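Local coordinates for protein putative HTH-type transcriptional regulator PH0061 (Pyrococcus horikoshii, PDB 2DBB) that probably regulates transcription by binding specific DNA sequences, as a dimeric helix-turn-helix protein of the AsnC (Lrp) family, at residues M68-L73 against V139-E144; I74-P79 against R104-V109; S90-V95 against S125-R130. All blocks are in the same frame, centred on the assembly; numbering follows the deposited sequence.

Contact 1 of 3, residues M68-L73 against V139-E144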
loop_
_atom_site.group_PDB
_atom_site.type_symbol
_atom_site.label_atom_id
_atom_site.label_comp_id
_atom_site.label_asym_id
_atom_site.label_seq_id
_atom_site.Cartn_x
_atom_site.Cartn_y
_atom_site.Cartn_z
ATOM N N MET B 68 -2.115 -1.716 -13.739
ATOM C CA MET B 68 -0.681 -1.557 -13.559
ATOM C C MET B 68 -0.496 -0.325 -12.677
ATOM O O MET B 68 -1.325 0.588 -12.695
ATOM C CB MET B 68 0.036 -1.353 -14.905
ATOM C CG MET B 68 -0.210 -0.002 -15.585
ATOM S SD MET B 68 0.860 0.304 -17.051
ATOM C CE MET B 68 2.347 0.758 -16.275
ATOM N N TYR B 69 0.570 -0.311 -11.886
ATOM C CA TYR B 69 0.854 0.828 -11.025
ATOM C C TYR B 69 1.796 1.800 -11.710
ATOM O O TYR B 69 2.543 1.441 -12.621
ATOM C CB TYR B 69 1.537 0.395 -9.723
ATOM C CG TYR B 69 0.633 -0.174 -8.660
ATOM C CD1 TYR B 69 -0.545 0.475 -8.297
ATOM C CD2 TYR B 69 0.986 -1.336 -7.970
ATOM C CE1 TYR B 69 -1.351 -0.012 -7.270
ATOM C CE2 TYR B 69 0.187 -1.835 -6.945
ATOM C CZ TYR B 69 -0.980 -1.163 -6.597
ATOM O OH TYR B 69 -1.766 -1.635 -5.566
ATOM N N ALA B 70 1.749 3.039 -11.245
ATOM C CA ALA B 70 2.627 4.089 -11.722
ATOM C C ALA B 70 2.927 4.884 -10.467
ATOM O O ALA B 70 2.042 5.100 -9.637
ATOM C CB ALA B 70 1.929 4.967 -12.752
ATOM N N ILE B 71 4.183 5.278 -10.305
ATOM C CA ILE B 71 4.569 6.069 -9.155
ATOM C C ILE B 71 4.952 7.423 -9.722
ATOM O O ILE B 71 5.710 7.502 -10.688
ATOM C CB ILE B 71 5.796 5.477 -8.422
ATOM C CG1 ILE B 71 5.466 4.088 -7.855
ATOM C CG2 ILE B 71 6.231 6.413 -7.316
ATOM C CD1 ILE B 71 4.445 4.094 -6.735
ATOM N N VAL B 72 4.401 8.480 -9.140
ATOM C CA VAL B 72 4.711 9.831 -9.579
ATOM C C VAL B 72 5.506 10.534 -8.481
ATOM O O VAL B 72 5.057 10.670 -7.340
ATOM C CB VAL B 72 3.425 10.613 -9.909
ATOM C CG1 VAL B 72 3.768 12.035 -10.356
ATOM C CG2 VAL B 72 2.666 9.885 -11.007
ATOM N N LEU B 73 6.712 10.947 -8.838
ATOM C CA LEU B 73 7.615 11.623 -7.921
ATOM C C LEU B 73 7.556 13.111 -8.248
ATOM O O LEU B 73 7.839 13.526 -9.373
ATOM C CB LEU B 73 9.032 11.081 -8.123
ATOM C CG LEU B 73 9.126 9.546 -8.106
ATOM C CD1 LEU B 73 10.486 9.109 -8.630
ATOM C CD2 LEU B 73 8.897 9.033 -6.695
ATOM N N VAL B 139 7.612 10.139 -13.701
ATOM C CA VAL B 139 6.614 9.082 -13.698
ATOM C C VAL B 139 7.331 7.744 -13.871
ATOM O O VAL B 139 8.082 7.554 -14.834
ATOM C CB VAL B 139 5.601 9.228 -14.851
ATOM C CG1 VAL B 139 4.624 8.056 -14.829
ATOM C CG2 VAL B 139 4.850 10.554 -14.729
ATOM N N ILE B 140 7.117 6.831 -12.929
ATOM C CA ILE B 140 7.727 5.505 -13.011
ATOM C C ILE B 140 6.624 4.484 -13.260
ATOM O O ILE B 140 5.727 4.323 -12.435
ATOM C CB ILE B 140 8.433 5.096 -11.695
ATOM C CG1 ILE B 140 9.403 6.190 -11.238
ATOM C CG2 ILE B 140 9.165 3.771 -11.900
ATOM C CD1 ILE B 140 10.509 6.483 -12.228
ATOM N N LEU B 141 6.676 3.808 -14.403
ATOM C CA LEU B 141 5.684 2.785 -14.710
ATOM C C LEU B 141 6.140 1.504 -14.005
ATOM O O LEU B 141 7.303 1.116 -14.115
ATOM C CB LEU B 141 5.601 2.563 -16.223
ATOM C CG LEU B 141 5.350 3.830 -17.053
ATOM C CD1 LEU B 141 5.225 3.470 -18.525
ATOM C CD2 LEU B 141 4.083 4.524 -16.565
ATOM N N ILE B 142 5.244 0.860 -13.265
ATOM C CA ILE B 142 5.621 -0.361 -12.550
ATOM C C ILE B 142 5.379 -1.610 -13.387
ATOM O O ILE B 142 4.240 -2.001 -13.609
ATOM C CB ILE B 142 4.857 -0.491 -11.215
ATOM C CG1 ILE B 142 5.104 0.758 -10.352
ATOM C CG2 ILE B 142 5.333 -1.736 -10.457
ATOM C CD1 ILE B 142 6.586 1.024 -10.052
ATOM N N SER B 143 6.458 -2.232 -13.845
ATOM C CA SER B 143 6.350 -3.429 -14.668
ATOM C C SER B 143 6.162 -4.680 -13.822
ATOM O O SER B 143 5.602 -5.672 -14.289
ATOM C CB SER B 143 7.588 -3.577 -15.546
ATOM O OG SER B 143 8.766 -3.568 -14.760
ATOM N N GLU B 144 6.618 -4.636 -12.576
ATOM C CA GLU B 144 6.473 -5.790 -11.698
ATOM C C GLU B 144 6.355 -5.430 -10.225
ATOM O O GLU B 144 7.109 -4.603 -9.716
ATOM C CB GLU B 144 7.669 -6.736 -11.855
ATOM C CG GLU B 144 7.848 -7.334 -13.239
ATOM C CD GLU B 144 9.206 -8.002 -13.410
ATOM O OE1 GLU B 144 9.570 -8.849 -12.561
ATOM O OE2 GLU B 144 9.908 -7.679 -14.394
HETATM O O HOH W 1 2.136 -2.487 -11.985
#
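Residues 68-73 and 139-142 are antiparallel neighbours in the sheet of the ferredoxin-like domain, the C-terminal half of Lrp/AsnC regulators. Strand 67-76 is inner, and strand 134-148 is outermost within the chain. The tight part centres on Ile71 and Ile140, a hydrogen-bonded pair. Ile71 N gives a bond to Ile140 O in the carbonyl plane. Ile140 N returns one to Ile71 O at 2.7 Å, nearly along the C=O axis. Next along, Ile142 CG1 lies against Tyr69 CB at 3.6 Å. The Ile142 and Ile71 side chains cross obliquely, with Ile142 CD1 3.9 Å from Ile71 CG1. On this face Ile71 meets Ile108 of the second subunit. On the other face Val72 and Val139 merely graze each other, CG2 to CG2 at 4.4 Å. Ile124 of helix 117-129 touches Val139 and Leu141, but both, like Met68, stay partly exposed. The Met68 side chain, bent at chi3 (-78°), crosses that of Leu141 obliquely, with CE 3.7 Å from Leu141 CB. Toward Ser143, Ile142 N bonds to Tyr69 O at 2.8 Å, with the donor above the carbonyl plane. Beyond it a water replaces a direct bond, accepting from Tyr69 N and donating to Ile142 O, each at 2.7 Å.

Contact 2 of 3, residues I74-P79 against R104-V109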
loop_
_atom_site.group_PDB
_atom_site.type_symbol
_atom_site.label_atom_id
_atom_site.label_comp_id
_atom_site.label_asym_id
_atom_site.label_seq_id
_atom_site.Cartn_x
_atom_site.Cartn_y
_atom_site.Cartn_z
ATOM N N ILE B 74 7.188 13.914 -7.262
ATOM C CA ILE B 74 7.059 15.346 -7.487
ATOM C C ILE B 74 7.955 16.206 -6.618
ATOM O O ILE B 74 8.079 15.978 -5.418
ATOM C CB ILE B 74 5.601 15.807 -7.243
ATOM C CG1 ILE B 74 4.638 15.011 -8.124
ATOM C CG2 ILE B 74 5.477 17.300 -7.511
ATOM C CD1 ILE B 74 3.159 15.116 -7.694
ATOM N N LYS B 75 8.581 17.200 -7.240
ATOM C CA LYS B 75 9.408 18.157 -6.521
ATOM C C LYS B 75 8.720 19.513 -6.699
ATOM O O LYS B 75 8.612 20.011 -7.813
ATOM C CB LYS B 75 10.824 18.220 -7.096
ATOM C CG LYS B 75 11.764 19.084 -6.260
ATOM C CD LYS B 75 11.822 18.558 -4.830
ATOM C CE LYS B 75 12.657 19.438 -3.906
ATOM N NZ LYS B 75 12.661 18.883 -2.509
ATOM N N SER B 76 8.248 20.094 -5.599
ATOM C CA SER B 76 7.560 21.382 -5.631
ATOM C C SER B 76 8.479 22.600 -5.575
ATOM O O SER B 76 9.619 22.529 -5.110
ATOM C CB SER B 76 6.566 21.472 -4.472
ATOM O OG SER B 76 5.558 20.486 -4.589
ATOM N N LYS B 77 7.965 23.726 -6.055
ATOM C CA LYS B 77 8.714 24.971 -6.044
ATOM C C LYS B 77 8.524 25.655 -4.690
ATOM O O LYS B 77 9.427 26.341 -4.213
ATOM C CB LYS B 77 8.226 25.895 -7.162
ATOM C CG LYS B 77 8.345 25.317 -8.562
ATOM C CD LYS B 77 7.760 26.284 -9.589
ATOM C CE LYS B 77 7.761 25.692 -10.991
ATOM N NZ LYS B 77 9.138 25.348 -11.450
ATOM N N VAL B 78 7.351 25.468 -4.081
ATOM C CA VAL B 78 7.043 26.068 -2.781
ATOM C C VAL B 78 6.035 25.215 -2.000
ATOM O O VAL B 78 5.238 24.493 -2.594
ATOM C CB VAL B 78 6.447 27.495 -2.938
ATOM C CG1 VAL B 78 7.286 28.319 -3.898
ATOM C CG2 VAL B 78 5.018 27.416 -3.427
ATOM N N PRO B 79 6.050 25.302 -0.653
ATOM C CA PRO B 79 5.142 24.540 0.212
ATOM C C PRO B 79 3.673 24.734 -0.147
ATOM O O PRO B 79 2.924 23.764 -0.291
ATOM C CB PRO B 79 5.457 25.079 1.604
ATOM C CG PRO B 79 6.902 25.432 1.506
ATOM C CD PRO B 79 6.969 26.120 0.160
ATOM N N ARG B 104 14.839 14.149 -2.323
ATOM C CA ARG B 104 14.815 14.670 -3.686
ATOM C C ARG B 104 13.420 15.034 -4.196
ATOM O O ARG B 104 13.279 15.918 -5.039
ATOM C CB ARG B 104 15.475 13.694 -4.664
ATOM C CG ARG B 104 15.487 14.239 -6.091
ATOM C CD ARG B 104 16.203 13.353 -7.103
ATOM N NE ARG B 104 17.615 13.697 -7.233
ATOM C CZ ARG B 104 18.358 13.404 -8.296
ATOM N NH1 ARG B 104 17.820 12.760 -9.326
ATOM N NH2 ARG B 104 19.637 13.751 -8.332
ATOM N N TYR B 105 12.396 14.348 -3.699
ATOM C CA TYR B 105 11.019 14.624 -4.101
ATOM C C TYR B 105 10.194 14.805 -2.832
ATOM O O TYR B 105 10.286 13.992 -1.907
ATOM C CB TYR B 105 10.472 13.459 -4.926
ATOM C CG TYR B 105 11.310 13.156 -6.143
ATOM C CD1 TYR B 105 11.201 13.927 -7.298
ATOM C CD2 TYR B 105 12.241 12.113 -6.131
ATOM C CE1 TYR B 105 11.995 13.668 -8.410
ATOM C CE2 TYR B 105 13.042 11.850 -7.238
ATOM C CZ TYR B 105 12.913 12.631 -8.369
ATOM O OH TYR B 105 13.704 12.388 -9.466
ATOM N N ASN B 106 9.389 15.864 -2.776
ATOM C CA ASN B 106 8.591 16.101 -1.581
ATOM C C ASN B 106 7.184 15.513 -1.644
ATOM O O ASN B 106 6.497 15.435 -0.630
ATOM C CB ASN B 106 8.558 17.600 -1.252
ATOM C CG ASN B 106 8.042 18.449 -2.396
ATOM O OD1 ASN B 106 8.617 18.473 -3.479
ATOM N ND2 ASN B 106 6.951 19.158 -2.154
ATOM N N ILE B 107 6.756 15.081 -2.824
ATOM C CA ILE B 107 5.440 14.473 -2.963
ATOM C C ILE B 107 5.583 13.170 -3.744
ATOM O O ILE B 107 6.184 13.134 -4.821
ATOM C CB ILE B 107 4.441 15.411 -3.694
ATOM C CG1 ILE B 107 4.316 16.731 -2.928
ATOM C CG2 ILE B 107 3.062 14.755 -3.763
ATOM C CD1 ILE B 107 3.526 17.807 -3.652
ATOM N N ILE B 108 5.048 12.100 -3.170
ATOM C CA ILE B 108 5.096 10.774 -3.772
ATOM C C ILE B 108 3.668 10.295 -3.948
ATOM O O ILE B 108 2.919 10.213 -2.979
ATOM C CB ILE B 108 5.831 9.759 -2.866
ATOM C CG1 ILE B 108 7.232 10.279 -2.529
ATOM C CG2 ILE B 108 5.934 8.406 -3.582
ATOM C CD1 ILE B 108 8.084 10.521 -3.735
ATOM N N VAL B 109 3.310 9.958 -5.185
ATOM C CA VAL B 109 1.961 9.522 -5.503
ATOM C C VAL B 109 1.905 8.172 -6.207
ATOM O O VAL B 109 2.714 7.883 -7.076
ATOM C CB VAL B 109 1.267 10.546 -6.426
ATOM C CG1 VAL B 109 -0.174 10.102 -6.719
ATOM C CG2 VAL B 109 1.295 11.922 -5.782
#
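Strands 74-76 and 107-109 run antiparallel, and a classic beta bulge breaks their register, with Asn106 and Ile107 both facing Ile74. The site lies at the end of the hairpin 95-114, where it joins strand 67-76 in the ferredoxin-like sheet. Ile74 N bonds to Ile107 O at 2.8 Å, nearly along the C=O axis. Ile74 O takes Ile107 N in its carbonyl plane, and also a weak, bent bond from Asn106 N. One oxygen thus serves both bulge residues.

Asn106 carries the polar contact. Its CG sits in the crowded position between the backbone N and the carbonyl carbon (chi1 56°), which turns the amide across to Ser76. OD1 receives Ser76 N at 2.7 Å, on a lone pair and in the carbonyl plane. ND2 donates to Ser76 OG at 3.1 Å, and that oxygen lies close to the amide plane. Two bonds to one residue fix the rotation of the amide and extend the pairing beyond the bulge. An alanine here would remove both bonds and would probably loosen the end of strand 67-76 around Ser76.

The apolar side lies under helix 79-89, where Ala82 touches Ser76, Asn106 and Ile107. Ile74 CB meets Ile107 CB at 3.8 Å, and Ile74 CD1 reaches on to Val109 CG2 at 4.2 Å. Tyr105 turns to the dimer interface, where its OH makes a weak hydrogen bond with the OH of Tyr105 of the second subunit. Arg104 CG lies over one face of the Tyr105 ring, offset toward the rim. CG of Lys75 is anti to the backbone N (chi1 -173°), and the chain bends at chi2, bringing CD to 3.0 Å from Arg104 O.

Contact 3 of 3, residues S90-V95 against S125-R130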
loop_
_atom_site.group_PDB
_atom_site.type_symbol
_atom_site.label_atom_id
_atom_site.label_comp_id
_atom_site.label_asym_id
_atom_site.label_seq_id
_atom_site.Cartn_x
_atom_site.Cartn_y
_atom_site.Cartn_z
ATOM N N SER B 90 -5.815 14.348 -4.056
ATOM C CA SER B 90 -6.268 13.393 -3.051
ATOM C C SER B 90 -7.674 12.841 -3.252
ATOM O O SER B 90 -7.988 11.763 -2.753
ATOM C CB SER B 90 -6.154 14.004 -1.657
ATOM O OG SER B 90 -4.792 14.155 -1.295
ATOM N N ASP B 91 -8.518 13.567 -3.979
ATOM C CA ASP B 91 -9.880 13.110 -4.218
ATOM C C ASP B 91 -10.028 12.288 -5.490
ATOM O O ASP B 91 -11.087 11.713 -5.728
ATOM C CB ASP B 91 -10.851 14.291 -4.278
ATOM C CG ASP B 91 -10.885 15.078 -2.991
ATOM O OD1 ASP B 91 -10.709 14.466 -1.912
ATOM O OD2 ASP B 91 -11.098 16.310 -3.058
ATOM N N ILE B 92 -8.983 12.240 -6.312
ATOM C CA ILE B 92 -9.046 11.456 -7.542
ATOM C C ILE B 92 -9.085 9.982 -7.164
ATOM O O ILE B 92 -8.258 9.511 -6.385
ATOM C CB ILE B 92 -7.840 11.727 -8.438
ATOM C CG1 ILE B 92 -7.778 13.219 -8.774
ATOM C CG2 ILE B 92 -7.946 10.898 -9.705
ATOM C CD1 ILE B 92 -6.555 13.619 -9.573
ATOM N N GLU B 93 -10.052 9.263 -7.724
ATOM C CA GLU B 93 -10.249 7.852 -7.419
ATOM C C GLU B 93 -9.089 6.914 -7.760
ATOM O O GLU B 93 -8.781 5.988 -6.990
ATOM C CB GLU B 93 -11.530 7.349 -8.094
ATOM C CG GLU B 93 -12.014 6.002 -7.563
ATOM C CD GLU B 93 -11.250 4.813 -8.135
ATOM O OE1 GLU B 93 -11.243 3.742 -7.489
ATOM O OE2 GLU B 93 -10.671 4.944 -9.233
ATOM N N TYR B 94 -8.443 7.145 -8.896
ATOM C CA TYR B 94 -7.344 6.275 -9.291
ATOM C C TYR B 94 -6.012 6.618 -8.622
ATOM O O TYR B 94 -4.988 5.976 -8.878
ATOM C CB TYR B 94 -7.217 6.252 -10.817
ATOM C CG TYR B 94 -6.952 7.591 -11.445
ATOM C CD1 TYR B 94 -5.671 8.148 -11.426
ATOM C CD2 TYR B 94 -7.977 8.300 -12.080
ATOM C CE1 TYR B 94 -5.413 9.370 -12.019
ATOM C CE2 TYR B 94 -7.730 9.535 -12.680
ATOM C CZ TYR B 94 -6.443 10.063 -12.644
ATOM O OH TYR B 94 -6.175 11.286 -13.219
ATOM N N VAL B 95 -6.034 7.632 -7.763
ATOM C CA VAL B 95 -4.854 8.032 -6.999
ATOM C C VAL B 95 -4.993 7.228 -5.711
ATOM O O VAL B 95 -5.868 7.517 -4.900
ATOM C CB VAL B 95 -4.877 9.549 -6.663
ATOM C CG1 VAL B 95 -3.816 9.872 -5.633
ATOM C CG2 VAL B 95 -4.648 10.371 -7.925
ATOM N N SER B 125 -1.529 11.543 -18.609
ATOM C CA SER B 125 -1.548 12.915 -19.113
ATOM C C SER B 125 -2.636 13.701 -18.408
ATOM O O SER B 125 -2.435 14.854 -18.048
ATOM C CB SER B 125 -1.812 12.937 -20.620
ATOM O OG SER B 125 -0.793 12.241 -21.310
ATOM N N GLU B 126 -3.797 13.082 -18.219
ATOM C CA GLU B 126 -4.886 13.767 -17.539
ATOM C C GLU B 126 -4.470 14.109 -16.120
ATOM O O GLU B 126 -4.687 15.225 -15.655
ATOM C CB GLU B 126 -6.140 12.898 -17.485
ATOM C CG GLU B 126 -6.815 12.677 -18.817
ATOM C CD GLU B 126 -8.322 12.590 -18.677
ATOM O OE1 GLU B 126 -8.800 11.801 -17.830
ATOM O OE2 GLU B 126 -9.029 13.316 -19.412
ATOM N N PHE B 127 -3.874 13.142 -15.429
ATOM C CA PHE B 127 -3.436 13.365 -14.062
ATOM C C PHE B 127 -2.408 14.484 -13.978
ATOM O O PHE B 127 -2.507 15.368 -13.131
ATOM C CB PHE B 127 -2.830 12.089 -13.464
ATOM C CG PHE B 127 -2.236 12.299 -12.104
ATOM C CD1 PHE B 127 -3.055 12.478 -10.994
ATOM C CD2 PHE B 127 -0.858 12.389 -11.942
ATOM C CE1 PHE B 127 -2.515 12.748 -9.746
ATOM C CE2 PHE B 127 -0.305 12.660 -10.694
ATOM C CZ PHE B 127 -1.135 12.841 -9.596
ATOM N N LEU B 128 -1.420 14.441 -14.863
ATOM C CA LEU B 128 -0.357 15.438 -14.860
ATOM C C LEU B 128 -0.856 16.868 -15.085
ATOM O O LEU B 128 -0.260 17.818 -14.576
ATOM C CB LEU B 128 0.710 15.065 -15.899
ATOM C CG LEU B 128 1.418 13.733 -15.593
ATOM C CD1 LEU B 128 2.355 13.364 -16.718
ATOM C CD2 LEU B 128 2.169 13.834 -14.270
ATOM N N GLN B 129 -1.940 17.025 -15.839
ATOM C CA GLN B 129 -2.483 18.361 -16.084
ATOM C C GLN B 129 -2.871 19.002 -14.760
ATOM O O GLN B 129 -2.845 20.222 -14.618
ATOM C CB GLN B 129 -3.710 18.298 -17.004
ATOM C CG GLN B 129 -3.387 17.884 -18.430
ATOM C CD GLN B 129 -4.596 17.937 -19.346
ATOM O OE1 GLN B 129 -5.584 17.226 -19.141
ATOM N NE2 GLN B 129 -4.523 18.785 -20.365
ATOM N N ARG B 130 -3.215 18.160 -13.788
ATOM C CA ARG B 130 -3.617 18.618 -12.465
ATOM C C ARG B 130 -2.433 19.017 -11.599
ATOM O O ARG B 130 -2.605 19.530 -10.499
ATOM C CB ARG B 130 -4.425 17.522 -11.775
ATOM C CG ARG B 130 -5.780 17.294 -12.419
ATOM C CD ARG B 130 -6.324 15.922 -12.102
ATOM N NE ARG B 130 -7.713 15.780 -12.529
ATOM C CZ ARG B 130 -8.737 16.387 -11.939
ATOM N NH1 ARG B 130 -8.529 17.178 -10.894
ATOM N NH2 ARG B 130 -9.970 16.205 -12.395
#
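The amine NZ of Lys147 of the second subunit is the best-held polar atom here: two carbonyl oxygens of residues 90-95, Ser90 O and Val95 O, grip it with one hydrogen bond each. Within the segment, Ile92 to Val95 form a type I beta turn, closed by Val95 N to Ile92 O at 3.2 Å.

Toward residues 125-130 the contact is apolar in character, and Phe127 is its centre. CG of Phe127 is anti to the backbone N (chi1 174°), which sends the ring from the helix toward residues 90-95. Three side chains of that segment gather round it. Ile92 CD1 comes up at the ring edge, 3.9 Å from Phe127 CD1. Val95 CG2 meets Phe127 CE1 at 3.7 Å, with the two side chains crossing at about a right angle. Tyr94 crosses obliquely, and its OH lies at the ring edge of Phe127, 3.4 Å from Phe127 CB. The hydroxyl therefore touches carbon on this side and makes no hydrogen bond to the helix segment.

Tyr94 has CG in the crowded position between the backbone N and the carbonyl carbon (chi1 60°). This lays its ring against its own turn, with Ile92 CG2 3.2 Å above one face, offset toward the rim. Ile92 also meets Arg130 tip to tip, its CD1 3.4 Å from Arg130 CD. The Arg130 chain is extended from CG to NE, and its NH1 has a long, weak ion pair with Glu88 OE1.

The loop links helix 79-89 to strand 95-102, and Phe127 stands near the end of helix 117-129. Leu111 of strand 107-114 lies beneath, touching Tyr94, Val95 and Phe127, so the contact ties the loop after helix 79-89 and helix 117-129 to the same face of the sheet.

How the contacts relate
All three contacts belong to the ferredoxin-like domain. Contacts 1 and 2 share strand 67-76 and one antiparallel sheet, with centres about 17 Å apart. Contact 3 lies about 14 Å from contact 1 and 15 Å from contact 2, between centres, on the helix side. Along the chain, 68-73 is followed by 74-79, 90-95, 104-109, 125-130 and 139-144. Contact 1 therefore encloses the other two, which interleave. Phe127 packs on both Val72 and Val109, so the three meet in one core. Each contact also touches the second subunit, consistent with a dimer built on this domain, apart from the predicted DNA-binding helices.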